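Local coordinates for protein cGAS/DncV-like nucleotidyltransferase in E. coli homolog (Elizabethkingia meningoseptica ATCC 13253 = NBRC 12535, PDB 6E0O) that synthesises cyclic dinucleotide second messengers from nucleoside triphosphates, with magnesium as the likely cofactor, as the signalling enzyme of a CBASS antiphage defence system, at residues A[257-260]-A[265-268]; A[216-221]-A[271-276]; A[175-180]-A[222-227]; A[242-247]-A[280-285]. All coordinates share one frame; numbering follows the deposited sequence.

Contact 1. Residues A[257-260]-A[265-268]; sequences YTEV and WLFS
Tyr257 and Leu266 hold the compact half of this contact. The backbone N of Leu266 donates to Tyr257 O at 2.8 Å, with an N-H...O angle of 164°, and a water that accepts from Phe267 N gives that carbonyl a second donor. The two side chains run alongside each other in the same direction, Tyr257 CB lying 4.0 Å from Leu266 CB. Leu266 holds CG anti to the backbone N (chi1 -177°), which helps to set its CD2 methyl at the edge of the tyrosine ring, while CE2 of Phe267 closes on Tyr257 CB. The phenol goes on to Asp250, which bonds its hydroxyl, and helix 216-224 lies against Leu266 and Phe267 through Cys221 and Phe218. Thr258 and Trp265 make a single beta bridge, CA to CA 4.3 Å, so the loop between helices 236-252 and 275-289 folds back on itself without forming a regular strand pair. The other half is looser and wetter. Trp265, exposed, brings CE3 to 3.4 Å from Tyr257 O, with that oxygen near the plane at the ring edge, and CZ3 meets the methyl of Thr258. Glu259 reaches the opposing backbone largely through water: its OE2 and Trp265 O both accept from one water, at 2.8 Å from Glu259 OE2, whereas its OE1 is bonded to Asn261.

Contact 2. Residues A[216-221]-A[271-276]; sequences SFFIEC and SPRTRQ
Arg273 lays the aliphatic part of its side chain on the ring of Phe218. Its CB, directed toward the helix, begins the contact 3.9 Å from Phe218 CE1. From there CG stands anti to the carbonyl carbon (chi1 -76°), and a bend at chi2 carries the chain over the aromatic face. The main touch belongs to Arg273 CD, which lies 3.7 Å from Phe218 CG. It stands 3.8 Å from the centroid of the Phe218 ring and only 14° off the ring normal, a CH-pi contact. Beyond CD the chain becomes polar and leaves the phenylalanine for the residues preceding helix 216-224. NH2 is bonded to the carbonyl of Asn212, and NE makes a weak hydrogen bond to that of Leu213; together these probably help to set the rotation of the guanidinium group, whose plane is turned 35° from the ring. Helix 216-224 is thereby joined to the loop leading into helix 275-289, beside the nucleotide pocket of this cGAS/DncV-like nucleotidyltransferase, and Arg273 also packs against the bound ligand. The loop is itself ordered by two local motifs. Ser271 OG accepts from Arg273 N at 3.2 Å in an ST turn, and Thr274 is the N-cap of helix 275-289, its OG1 taking the backbone N of Asp277. At the far end of the phenylalanine, Phe218 CZ is 3.6 Å from Thr274 O, and this oxygen lies at the ring edge near its plane, where the C-H dipoles would probably favour it.

Contact 3. Residues A[175-180]-A[222-227]; sequences YSNGTE and LVYNVP
This is a small, buried helix-to-helix contact, carried by one aromatic side chain: Tyr224, in the last turn of helix 216-224, reaches across to Asn177 and Gly178 on helix 171-184. The closest CA atoms are those of Gly178 and Tyr224, 7.2 Å apart. With CG anti to the backbone N (chi1 -178°), the phenol is extended straight at the neighbouring helix. Tyr224 CE1 approaches Asn177 O at 3.6 Å, the oxygen lying near the ring plane, and Tyr224 OH passes 3.6 Å from Asn177 CB. No direct hydrogen bond spans the two segments. A water bridges them instead, donating to Asn177 O at 2.8 Å and pairing with Tyr224 OH at 2.7 Å, so a helix carbonyl and the phenol oxygen share one solvent molecule. The amide of Asn177 is turned only 19° from the ring plane, and its ND2 is tied to the carbonyl of Val260 in the loop nearby. Lys181, one turn further along helix 171-184, makes a cation-pi contact with the Tyr224 ring. Such water-mediated tyrosine packing joins two helices of the helical part that accompanies the nucleotidyltransferase sheet, away from the bound nucleotide.

Contact 4. Residues A[242-247]-A[280-285]; sequences NVIVKI and GFMQKC
In Met282, chi1 of -75° sets CG anti to the carbonyl carbon, and further bends at chi2 and chi3 fold the thioether in front of Ile244 and Ile247. Both isoleucines hold CG2 anti to the backbone N, which turns that methyl to the methionine. The tighter pairing is with Ile247, whose side chain crosses that of Met282 at about a right angle: Ile247 CG2 lies 3.6 Å from Met282 CG, and Ile247 CB is 3.8 Å from Met282 SD. Met282 SD also lies 3.8 Å from Ile244 CA. This places Met282 between residues one helical turn apart, in the interface of helices 236-252 and 275-289, whose local axes approach to 9.5 Å and run roughly antiparallel at 147°. Both belong to the C-terminal helical part of the enzyme; the nearest atom of this contact is about 16 Å from the bound nucleic acid. Ile244 spans two residues of the partner helix, its CG2 3.8 Å from Met282 O and its CD1 4.3 Å from Cys285 CB. Around it, Trp286 and Leu289 touch Ile244, and Leu196 of helix 188-205 packs on Cys285.

How the contacts relate
Helix 216-224 ties the set together: contact 2 uses its first turns and contact 3 its end, their centres 14 Å apart. Contacts 2 and 4 share helix 275-289, and their segments alternate along the chain. Contact 3 closes before contacts 1 and 4 open, whereas contact 1 is nested inside the loops closed by both 2 and 4. Contact 1 lies nearest contact 2, at 8 Å between centres, and its loop also bonds contact 3 through Asn225 and Asn177. Ile247 of contact 4 meets Leu222 and Val226 of contact 3. Helices from several parts of the C-terminal half thus pack together, with contact 2 beside the nucleotide and contact 4 well removed from it.

Contact 1. Residues A[257-260]-A[265-268]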
loop_
_atom_site.group_PDB
_atom_site.type_symbol
_atom_site.label_atom_id
_atom_site.label_comp_id
_atom_site.label_asym_id
_atom_site.label_seq_id
_atom_site.Cartn_x
_atom_site.Cartn_y
_atom_site.Cartn_z
ATOM N N TYR A 257 0.083 -13.306 12.389
ATOM C CA TYR A 257 -0.723 -12.441 11.544
ATOM C C TYR A 257 -0.543 -12.818 10.079
ATOM O O TYR A 257 0.543 -13.203 9.643
ATOM C CB TYR A 257 -0.264 -10.994 11.743
ATOM C CG TYR A 257 -0.873 -10.256 12.917
ATOM C CD1 TYR A 257 -1.467 -10.925 13.983
ATOM C CD2 TYR A 257 -0.869 -8.868 12.941
ATOM C CE1 TYR A 257 -2.048 -10.220 15.031
ATOM C CE2 TYR A 257 -1.443 -8.169 13.970
ATOM C CZ TYR A 257 -2.028 -8.839 15.009
ATOM O OH TYR A 257 -2.594 -8.091 16.009
ATOM N N THR A 258 -1.607 -12.658 9.306
ATOM C CA THR A 258 -1.510 -12.802 7.861
ATOM C C THR A 258 -1.333 -11.435 7.203
ATOM O O THR A 258 -1.654 -10.392 7.776
ATOM C CB THR A 258 -2.750 -13.484 7.267
ATOM O OG1 THR A 258 -3.863 -12.587 7.308
ATOM C CG2 THR A 258 -3.117 -14.752 8.014
ATOM N N GLU A 259 -0.832 -11.445 5.970
ATOM C CA GLU A 259 -0.992 -10.287 5.107
ATOM C C GLU A 259 -2.475 -10.113 4.813
ATOM O O GLU A 259 -3.273 -11.026 5.013
ATOM C CB GLU A 259 -0.172 -10.465 3.827
ATOM C CG GLU A 259 1.333 -10.491 4.122
ATOM C CD GLU A 259 2.228 -10.534 2.904
ATOM O OE1 GLU A 259 1.734 -10.800 1.797
ATOM O OE2 GLU A 259 3.445 -10.300 3.055
ATOM N N VAL A 260 -2.849 -8.916 4.357
ATOM C CA VAL A 260 -4.239 -8.672 3.981
ATOM C C VAL A 260 -4.687 -9.680 2.937
ATOM O O VAL A 260 -5.846 -10.104 2.932
ATOM C CB VAL A 260 -4.434 -7.224 3.488
ATOM C CG1 VAL A 260 -5.878 -7.013 3.076
ATOM C CG2 VAL A 260 -4.035 -6.219 4.557
ATOM N N TRP A 265 2.058 -15.206 5.411
ATOM C CA TRP A 265 2.177 -14.686 6.757
ATOM C C TRP A 265 2.834 -13.314 6.741
ATOM O O TRP A 265 3.777 -13.067 5.986
ATOM C CB TRP A 265 3.050 -15.611 7.603
ATOM C CG TRP A 265 2.512 -16.975 7.862
ATOM C CD1 TRP A 265 3.066 -18.158 7.464
ATOM C CD2 TRP A 265 1.330 -17.312 8.598
ATOM N NE1 TRP A 265 2.301 -19.208 7.901
ATOM C CE2 TRP A 265 1.231 -18.718 8.602
ATOM C CE3 TRP A 265 0.349 -16.567 9.257
ATOM C CZ2 TRP A 265 0.183 -19.392 9.229
ATOM C CZ3 TRP A 265 -0.692 -17.238 9.875
ATOM C CH2 TRP A 265 -0.763 -18.635 9.863
ATOM N N LEU A 266 2.368 -12.436 7.627
ATOM C CA LEU A 266 2.980 -11.117 7.747
ATOM C C LEU A 266 4.414 -11.225 8.238
ATOM O O LEU A 266 5.306 -10.535 7.730
ATOM C CB LEU A 266 2.157 -10.255 8.695
ATOM C CG LEU A 266 2.635 -8.817 8.855
ATOM C CD1 LEU A 266 2.683 -8.081 7.537
ATOM C CD2 LEU A 266 1.739 -8.076 9.855
ATOM N N PHE A 267 4.654 -12.070 9.232
ATOM C CA PHE A 267 5.986 -12.229 9.817
ATOM C C PHE A 267 6.693 -13.448 9.231
ATOM O O PHE A 267 7.298 -14.258 9.915
ATOM C CB PHE A 267 5.882 -12.248 11.339
ATOM C CG PHE A 267 5.235 -11.000 11.874
ATOM C CD1 PHE A 267 5.876 -9.773 11.752
ATOM C CD2 PHE A 267 3.971 -11.028 12.438
ATOM C CE1 PHE A 267 5.281 -8.610 12.209
ATOM C CE2 PHE A 267 3.369 -9.865 12.888
ATOM C CZ PHE A 267 4.030 -8.654 12.771
ATOM N N SER A 268 6.620 -13.541 7.905
ATOM C CA SER A 268 7.301 -14.572 7.136
ATOM C C SER A 268 8.809 -14.370 7.169
ATOM O O SER A 268 9.307 -13.255 7.344
ATOM C CB SER A 268 6.831 -14.490 5.686
ATOM O OG SER A 268 7.751 -15.076 4.798
HETATM O O HOH W 1 2.900 -13.826 10.789
HETATM O O HOH W 2 5.208 -9.441 5.089
HETATM O O HOH W 3 4.776 -12.721 3.398
#

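Contact 2. Residues A[216-221]-A[271-276]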
loop_
_atom_site.group_PDB
_atom_site.type_symbol
_atom_site.label_atom_id
_atom_site.label_comp_id
_atom_site.label_asym_id
_atom_site.label_seq_id
_atom_site.Cartn_x
_atom_site.Cartn_y
_atom_site.Cartn_z
ATOM N N SER A 216 3.094 1.804 5.105
ATOM C CA SER A 216 1.643 1.758 4.956
ATOM C C SER A 216 1.154 0.322 4.841
ATOM O O SER A 216 0.158 -0.056 5.464
ATOM C CB SER A 216 1.200 2.548 3.723
ATOM O OG SER A 216 -0.180 2.317 3.454
ATOM N N PHE A 217 1.851 -0.495 4.049
ATOM C CA PHE A 217 1.473 -1.895 3.906
ATOM C C PHE A 217 1.464 -2.589 5.260
ATOM O O PHE A 217 0.544 -3.353 5.577
ATOM C CB PHE A 217 2.451 -2.587 2.953
ATOM C CG PHE A 217 2.194 -4.054 2.779
ATOM C CD1 PHE A 217 1.212 -4.496 1.908
ATOM C CD2 PHE A 217 2.930 -4.992 3.480
ATOM C CE1 PHE A 217 0.972 -5.838 1.745
ATOM C CE2 PHE A 217 2.684 -6.342 3.321
ATOM C CZ PHE A 217 1.706 -6.760 2.451
ATOM N N PHE A 218 2.503 -2.362 6.058
ATOM C CA PHE A 218 2.607 -3.005 7.361
ATOM C C PHE A 218 1.449 -2.588 8.255
ATOM O O PHE A 218 0.815 -3.432 8.897
ATOM C CB PHE A 218 3.961 -2.632 7.956
ATOM C CG PHE A 218 4.391 -3.452 9.138
ATOM C CD1 PHE A 218 4.553 -4.818 9.047
ATOM C CD2 PHE A 218 4.716 -2.831 10.326
ATOM C CE1 PHE A 218 4.992 -5.550 10.126
ATOM C CE2 PHE A 218 5.152 -3.563 11.401
ATOM C CZ PHE A 218 5.311 -4.921 11.289
ATOM N N ILE A 219 1.140 -1.289 8.289
ATOM C CA ILE A 219 0.013 -0.812 9.090
ATOM C C ILE A 219 -1.280 -1.485 8.635
ATOM O O ILE A 219 -2.078 -1.963 9.451
ATOM C CB ILE A 219 -0.085 0.725 9.023
ATOM C CG1 ILE A 219 1.134 1.362 9.693
ATOM C CG2 ILE A 219 -1.395 1.214 9.645
ATOM C CD1 ILE A 219 1.202 2.874 9.552
ATOM N N GLU A 220 -1.504 -1.527 7.316
ATOM C CA GLU A 220 -2.720 -2.139 6.797
ATOM C C GLU A 220 -2.845 -3.585 7.243
ATOM O O GLU A 220 -3.935 -4.028 7.633
ATOM C CB GLU A 220 -2.743 -2.055 5.274
ATOM C CG GLU A 220 -3.010 -0.650 4.776
ATOM C CD GLU A 220 -3.004 -0.527 3.277
ATOM O OE1 GLU A 220 -3.693 -1.302 2.583
ATOM O OE2 GLU A 220 -2.294 0.370 2.801
ATOM N N CYS A 221 -1.737 -4.334 7.204
ATOM C CA CYS A 221 -1.780 -5.735 7.609
ATOM C C CYS A 221 -2.013 -5.874 9.109
ATOM O O CYS A 221 -2.759 -6.758 9.539
ATOM C CB CYS A 221 -0.486 -6.442 7.208
ATOM S SG CYS A 221 -0.226 -6.660 5.422
ATOM N N SER A 271 10.383 -11.645 5.024
ATOM C CA SER A 271 10.239 -10.229 5.316
ATOM C C SER A 271 11.124 -9.804 6.468
ATOM O O SER A 271 11.111 -10.451 7.527
ATOM C CB SER A 271 8.811 -9.873 5.684
ATOM O OG SER A 271 8.816 -8.520 6.113
ATOM N N PRO A 272 11.857 -8.698 6.331
ATOM C CA PRO A 272 12.681 -8.225 7.454
ATOM C C PRO A 272 11.914 -7.523 8.569
ATOM O O PRO A 272 12.499 -7.318 9.636
ATOM C CB PRO A 272 13.671 -7.257 6.789
ATOM C CG PRO A 272 12.905 -6.734 5.610
ATOM C CD PRO A 272 12.050 -7.883 5.116
ATOM N N ARG A 273 10.659 -7.115 8.371
ATOM C CA ARG A 273 9.935 -6.439 9.445
ATOM C C ARG A 273 9.553 -7.447 10.523
ATOM O O ARG A 273 9.376 -8.638 10.260
ATOM C CB ARG A 273 8.713 -5.678 8.917
ATOM C CG ARG A 273 9.087 -4.351 8.209
ATOM C CD ARG A 273 8.023 -3.239 8.350
ATOM N NE ARG A 273 8.569 -1.927 7.981
ATOM C CZ ARG A 273 8.721 -1.500 6.731
ATOM N NH1 ARG A 273 8.352 -2.271 5.719
ATOM N NH2 ARG A 273 9.245 -0.300 6.490
ATOM N N THR A 274 9.461 -6.969 11.756
ATOM C CA THR A 274 9.305 -7.854 12.897
ATOM C C THR A 274 8.138 -7.434 13.783
ATOM O O THR A 274 7.632 -6.310 13.713
ATOM C CB THR A 274 10.565 -7.836 13.770
ATOM O OG1 THR A 274 10.631 -6.558 14.421
ATOM C CG2 THR A 274 11.836 -8.071 12.945
ATOM N N ARG A 275 7.730 -8.367 14.650
ATOM C CA ARG A 275 6.735 -8.046 15.663
ATOM C C ARG A 275 7.216 -6.936 16.587
ATOM O O ARG A 275 6.403 -6.146 17.082
ATOM C CB ARG A 275 6.387 -9.295 16.467
ATOM C CG ARG A 275 5.668 -10.361 15.658
ATOM C CD ARG A 275 5.409 -11.595 16.486
ATOM N NE ARG A 275 4.797 -12.677 15.725
ATOM C CZ ARG A 275 5.461 -13.504 14.925
ATOM N NH1 ARG A 275 6.767 -13.369 14.758
ATOM N NH2 ARG A 275 4.818 -14.462 14.281
ATOM N N GLN A 276 8.524 -6.867 16.843
ATOM C CA GLN A 276 9.058 -5.804 17.680
ATOM C C GLN A 276 8.839 -4.438 17.039
ATOM O O GLN A 276 8.532 -3.460 17.735
ATOM C CB GLN A 276 10.534 -6.064 17.948
ATOM C CG GLN A 276 11.195 -4.977 18.764
ATOM C CD GLN A 276 10.568 -4.787 20.128
ATOM O OE1 GLN A 276 10.223 -5.750 20.828
ATOM N NE2 GLN A 276 10.435 -3.530 20.533
#

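Contact 3. Residues A[175-180]-A[222-227]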
loop_
_atom_site.group_PDB
_atom_site.type_symbol
_atom_site.label_atom_id
_atom_site.label_comp_id
_atom_site.label_asym_id
_atom_site.label_seq_id
_atom_site.Cartn_x
_atom_site.Cartn_y
_atom_site.Cartn_z
ATOM N N TYR A 175 -6.482 -5.899 -2.193
ATOM C CA TYR A 175 -7.582 -4.968 -2.409
ATOM C C TYR A 175 -8.900 -5.586 -1.947
ATOM O O TYR A 175 -9.657 -4.985 -1.171
ATOM C CB TYR A 175 -7.672 -4.556 -3.894
ATOM C CG TYR A 175 -8.983 -3.860 -4.133
ATOM C CD1 TYR A 175 -9.154 -2.535 -3.762
ATOM C CD2 TYR A 175 -10.078 -4.545 -4.649
ATOM C CE1 TYR A 175 -10.367 -1.900 -3.908
ATOM C CE2 TYR A 175 -11.304 -3.917 -4.795
ATOM C CZ TYR A 175 -11.436 -2.594 -4.424
ATOM O OH TYR A 175 -12.633 -1.942 -4.547
ATOM N N SER A 176 -9.195 -6.797 -2.412
ATOM C CA SER A 176 -10.507 -7.381 -2.156
ATOM C C SER A 176 -10.707 -7.687 -0.676
ATOM O O SER A 176 -11.783 -7.418 -0.124
ATOM C CB SER A 176 -10.667 -8.649 -2.981
ATOM O OG SER A 176 -10.622 -8.325 -4.354
ATOM N N ASN A 177 -9.697 -8.259 -0.031
ATOM C CA ASN A 177 -9.848 -8.614 1.375
ATOM C C ASN A 177 -9.961 -7.377 2.256
ATOM O O ASN A 177 -10.723 -7.371 3.229
ATOM C CB ASN A 177 -8.705 -9.514 1.829
ATOM C CG ASN A 177 -8.817 -10.917 1.282
ATOM O OD1 ASN A 177 -9.853 -11.302 0.737
ATOM N ND2 ASN A 177 -7.756 -11.693 1.433
ATOM N N GLY A 178 -9.212 -6.320 1.946
ATOM C CA GLY A 178 -9.316 -5.109 2.744
ATOM C C GLY A 178 -10.664 -4.438 2.572
ATOM O O GLY A 178 -11.241 -3.910 3.526
ATOM N N THR A 179 -11.180 -4.440 1.347
ATOM C CA THR A 179 -12.499 -3.883 1.092
ATOM C C THR A 179 -13.567 -4.664 1.833
ATOM O O THR A 179 -14.448 -4.073 2.467
ATOM C CB THR A 179 -12.744 -3.869 -0.417
ATOM O OG1 THR A 179 -11.780 -3.006 -1.040
ATOM C CG2 THR A 179 -14.135 -3.380 -0.756
ATOM N N GLU A 180 -13.486 -5.996 1.794
ATOM C CA GLU A 180 -14.441 -6.817 2.530
ATOM C C GLU A 180 -14.407 -6.504 4.026
ATOM O O GLU A 180 -15.456 -6.351 4.667
ATOM C CB GLU A 180 -14.149 -8.294 2.265
ATOM C CG GLU A 180 -15.122 -9.249 2.931
ATOM C CD GLU A 180 -16.500 -9.250 2.295
ATOM O OE1 GLU A 180 -16.637 -8.778 1.149
ATOM O OE2 GLU A 180 -17.450 -9.720 2.950
ATOM N N LEU A 222 -1.375 -5.028 9.924
ATOM C CA LEU A 222 -1.568 -5.122 11.369
ATOM C C LEU A 222 -3.031 -4.917 11.730
ATOM O O LEU A 222 -3.614 -5.708 12.479
ATOM C CB LEU A 222 -0.714 -4.093 12.099
ATOM C CG LEU A 222 0.799 -4.297 12.033
ATOM C CD1 LEU A 222 1.495 -3.061 12.600
ATOM C CD2 LEU A 222 1.216 -5.548 12.768
ATOM N N VAL A 223 -3.642 -3.841 11.225
ATOM C CA VAL A 223 -5.030 -3.571 11.580
ATOM C C VAL A 223 -5.941 -4.661 11.026
ATOM O O VAL A 223 -6.968 -4.987 11.633
ATOM C CB VAL A 223 -5.439 -2.158 11.120
ATOM C CG1 VAL A 223 -6.856 -1.853 11.550
ATOM C CG2 VAL A 223 -4.482 -1.110 11.675
ATOM N N TYR A 224 -5.577 -5.243 9.886
ATOM C CA TYR A 224 -6.390 -6.276 9.262
ATOM C C TYR A 224 -6.574 -7.469 10.189
ATOM O O TYR A 224 -7.611 -8.140 10.139
ATOM C CB TYR A 224 -5.736 -6.727 7.940
ATOM C CG TYR A 224 -6.552 -7.770 7.211
ATOM C CD1 TYR A 224 -7.655 -7.400 6.462
ATOM C CD2 TYR A 224 -6.250 -9.122 7.299
ATOM C CE1 TYR A 224 -8.431 -8.345 5.821
ATOM C CE2 TYR A 224 -7.017 -10.065 6.662
ATOM C CZ TYR A 224 -8.098 -9.672 5.924
ATOM O OH TYR A 224 -8.864 -10.619 5.291
ATOM N N ASN A 225 -5.583 -7.759 11.028
ATOM C CA ASN A 225 -5.636 -8.921 11.906
ATOM C C ASN A 225 -6.376 -8.659 13.211
ATOM O O ASN A 225 -6.556 -9.593 14.004
ATOM C CB ASN A 225 -4.223 -9.452 12.171
ATOM C CG ASN A 225 -3.655 -10.206 10.978
ATOM O OD1 ASN A 225 -3.745 -11.431 10.899
ATOM N ND2 ASN A 225 -3.068 -9.474 10.039
ATOM N N VAL A 226 -6.823 -7.435 13.444
ATOM C CA VAL A 226 -7.674 -7.168 14.610
ATOM C C VAL A 226 -9.049 -7.726 14.338
ATOM O O VAL A 226 -9.651 -7.410 13.288
ATOM C CB VAL A 226 -7.733 -5.659 14.876
ATOM C CG1 VAL A 226 -8.713 -5.355 16.007
ATOM C CG2 VAL A 226 -6.355 -5.114 15.200
ATOM N N PRO A 227 -9.626 -8.562 15.208
ATOM C CA PRO A 227 -10.926 -9.161 14.906
ATOM C C PRO A 227 -12.005 -8.113 14.680
ATOM O O PRO A 227 -12.007 -7.044 15.293
ATOM C CB PRO A 227 -11.227 -10.018 16.137
ATOM C CG PRO A 227 -9.855 -10.389 16.656
ATOM C CD PRO A 227 -9.042 -9.127 16.447
HETATM O O HOH W 4 -11.320 -9.758 4.508
#

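Contact 4. Residues A[242-247]-A[280-285]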
loop_
_atom_site.group_PDB
_atom_site.type_symbol
_atom_site.label_atom_id
_atom_site.label_comp_id
_atom_site.label_asym_id
_atom_site.label_seq_id
_atom_site.Cartn_x
_atom_site.Cartn_y
_atom_site.Cartn_z
ATOM N N ASN A 242 -9.120 -0.089 21.097
ATOM C CA ASN A 242 -9.164 -1.538 20.930
ATOM C C ASN A 242 -8.117 -2.016 19.930
ATOM O O ASN A 242 -7.456 -3.036 20.153
ATOM C CB ASN A 242 -10.534 -1.974 20.414
ATOM C CG ASN A 242 -11.624 -1.886 21.442
ATOM O OD1 ASN A 242 -11.376 -1.672 22.630
ATOM N ND2 ASN A 242 -12.855 -2.073 20.991
ATOM N N VAL A 243 -7.973 -1.303 18.807
ATOM C CA VAL A 243 -7.028 -1.691 17.762
ATOM C C VAL A 243 -5.605 -1.673 18.297
ATOM O O VAL A 243 -4.840 -2.629 18.112
ATOM C CB VAL A 243 -7.186 -0.757 16.547
ATOM C CG1 VAL A 243 -5.994 -0.870 15.602
ATOM C CG2 VAL A 243 -8.466 -1.083 15.790
ATOM N N ILE A 244 -5.221 -0.573 18.947
ATOM C CA ILE A 244 -3.850 -0.447 19.435
ATOM C C ILE A 244 -3.565 -1.510 20.492
ATOM O O ILE A 244 -2.530 -2.190 20.454
ATOM C CB ILE A 244 -3.578 0.979 19.950
ATOM C CG1 ILE A 244 -3.669 1.983 18.795
ATOM C CG2 ILE A 244 -2.229 1.036 20.641
ATOM C CD1 ILE A 244 -3.653 3.446 19.215
ATOM N N VAL A 245 -4.478 -1.667 21.458
ATOM C CA VAL A 245 -4.259 -2.646 22.522
ATOM C C VAL A 245 -4.162 -4.052 21.943
ATOM O O VAL A 245 -3.302 -4.847 22.339
ATOM C CB VAL A 245 -5.373 -2.552 23.580
ATOM C CG1 VAL A 245 -5.275 -3.720 24.566
ATOM C CG2 VAL A 245 -5.303 -1.227 24.317
ATOM N N LYS A 246 -5.041 -4.388 20.994
ATOM C CA LYS A 246 -5.030 -5.737 20.438
ATOM C C LYS A 246 -3.719 -6.033 19.715
ATOM O O LYS A 246 -3.117 -7.092 19.915
ATOM C CB LYS A 246 -6.223 -5.931 19.503
ATOM C CG LYS A 246 -6.283 -7.299 18.832
ATOM C CD LYS A 246 -6.288 -8.451 19.811
ATOM C CE LYS A 246 -6.583 -9.777 19.116
ATOM N NZ LYS A 246 -6.134 -10.948 19.940
ATOM N N ILE A 247 -3.260 -5.112 18.862
ATOM C CA ILE A 247 -2.008 -5.350 18.144
ATOM C C ILE A 247 -0.849 -5.448 19.127
ATOM O O ILE A 247 -0.010 -6.347 19.043
ATOM C CB ILE A 247 -1.772 -4.257 17.086
ATOM C CG1 ILE A 247 -2.859 -4.305 16.017
ATOM C CG2 ILE A 247 -0.396 -4.413 16.446
ATOM C CD1 ILE A 247 -2.937 -3.058 15.155
ATOM N N GLY A 280 6.746 -1.614 19.056
ATOM C CA GLY A 280 7.257 -0.287 19.317
ATOM C C GLY A 280 6.405 0.790 18.684
ATOM O O GLY A 280 6.152 1.833 19.291
ATOM N N PHE A 281 5.934 0.547 17.460
ATOM C CA PHE A 281 5.057 1.513 16.805
ATOM C C PHE A 281 3.757 1.688 17.590
ATOM O O PHE A 281 3.296 2.811 17.798
ATOM C CB PHE A 281 4.802 1.086 15.357
ATOM C CG PHE A 281 3.871 2.005 14.618
ATOM C CD1 PHE A 281 4.227 3.317 14.361
ATOM C CD2 PHE A 281 2.639 1.557 14.183
ATOM C CE1 PHE A 281 3.370 4.165 13.690
ATOM C CE2 PHE A 281 1.777 2.404 13.523
ATOM C CZ PHE A 281 2.143 3.705 13.270
ATOM N N MET A 282 3.144 0.586 18.030
ATOM C CA MET A 282 1.915 0.706 18.815
ATOM C C MET A 282 2.146 1.512 20.092
ATOM O O MET A 282 1.311 2.329 20.487
ATOM C CB MET A 282 1.387 -0.686 19.179
ATOM C CG MET A 282 0.731 -1.450 18.053
ATOM S SD MET A 282 -0.688 -0.597 17.343
ATOM C CE MET A 282 0.069 0.018 15.868
ATOM N N GLN A 283 3.265 1.270 20.771
ATOM C CA GLN A 283 3.576 2.035 21.971
ATOM C C GLN A 283 3.686 3.521 21.657
ATOM O O GLN A 283 3.169 4.363 22.400
ATOM C CB GLN A 283 4.881 1.519 22.560
ATOM C CG GLN A 283 5.410 2.329 23.696
ATOM C CD GLN A 283 6.648 1.699 24.284
ATOM O OE1 GLN A 283 7.745 1.838 23.748
ATOM N NE2 GLN A 283 6.474 0.987 25.377
ATOM N N LYS A 284 4.390 3.867 20.576
ATOM C CA LYS A 284 4.542 5.273 20.220
ATOM C C LYS A 284 3.194 5.899 19.892
ATOM O O LYS A 284 2.926 7.050 20.264
ATOM C CB LYS A 284 5.498 5.422 19.038
ATOM C CG LYS A 284 6.930 5.032 19.331
ATOM C CD LYS A 284 7.586 5.979 20.302
ATOM C CE LYS A 284 9.090 5.753 20.323
ATOM N NZ LYS A 284 9.749 6.549 21.385
ATOM N N CYS A 285 2.330 5.153 19.201
ATOM C CA CYS A 285 0.994 5.657 18.905
ATOM C C CYS A 285 0.209 5.878 20.188
ATOM O O CYS A 285 -0.436 6.916 20.366
ATOM C CB CYS A 285 0.248 4.687 17.992
ATOM S SG CYS A 285 0.875 4.599 16.301
#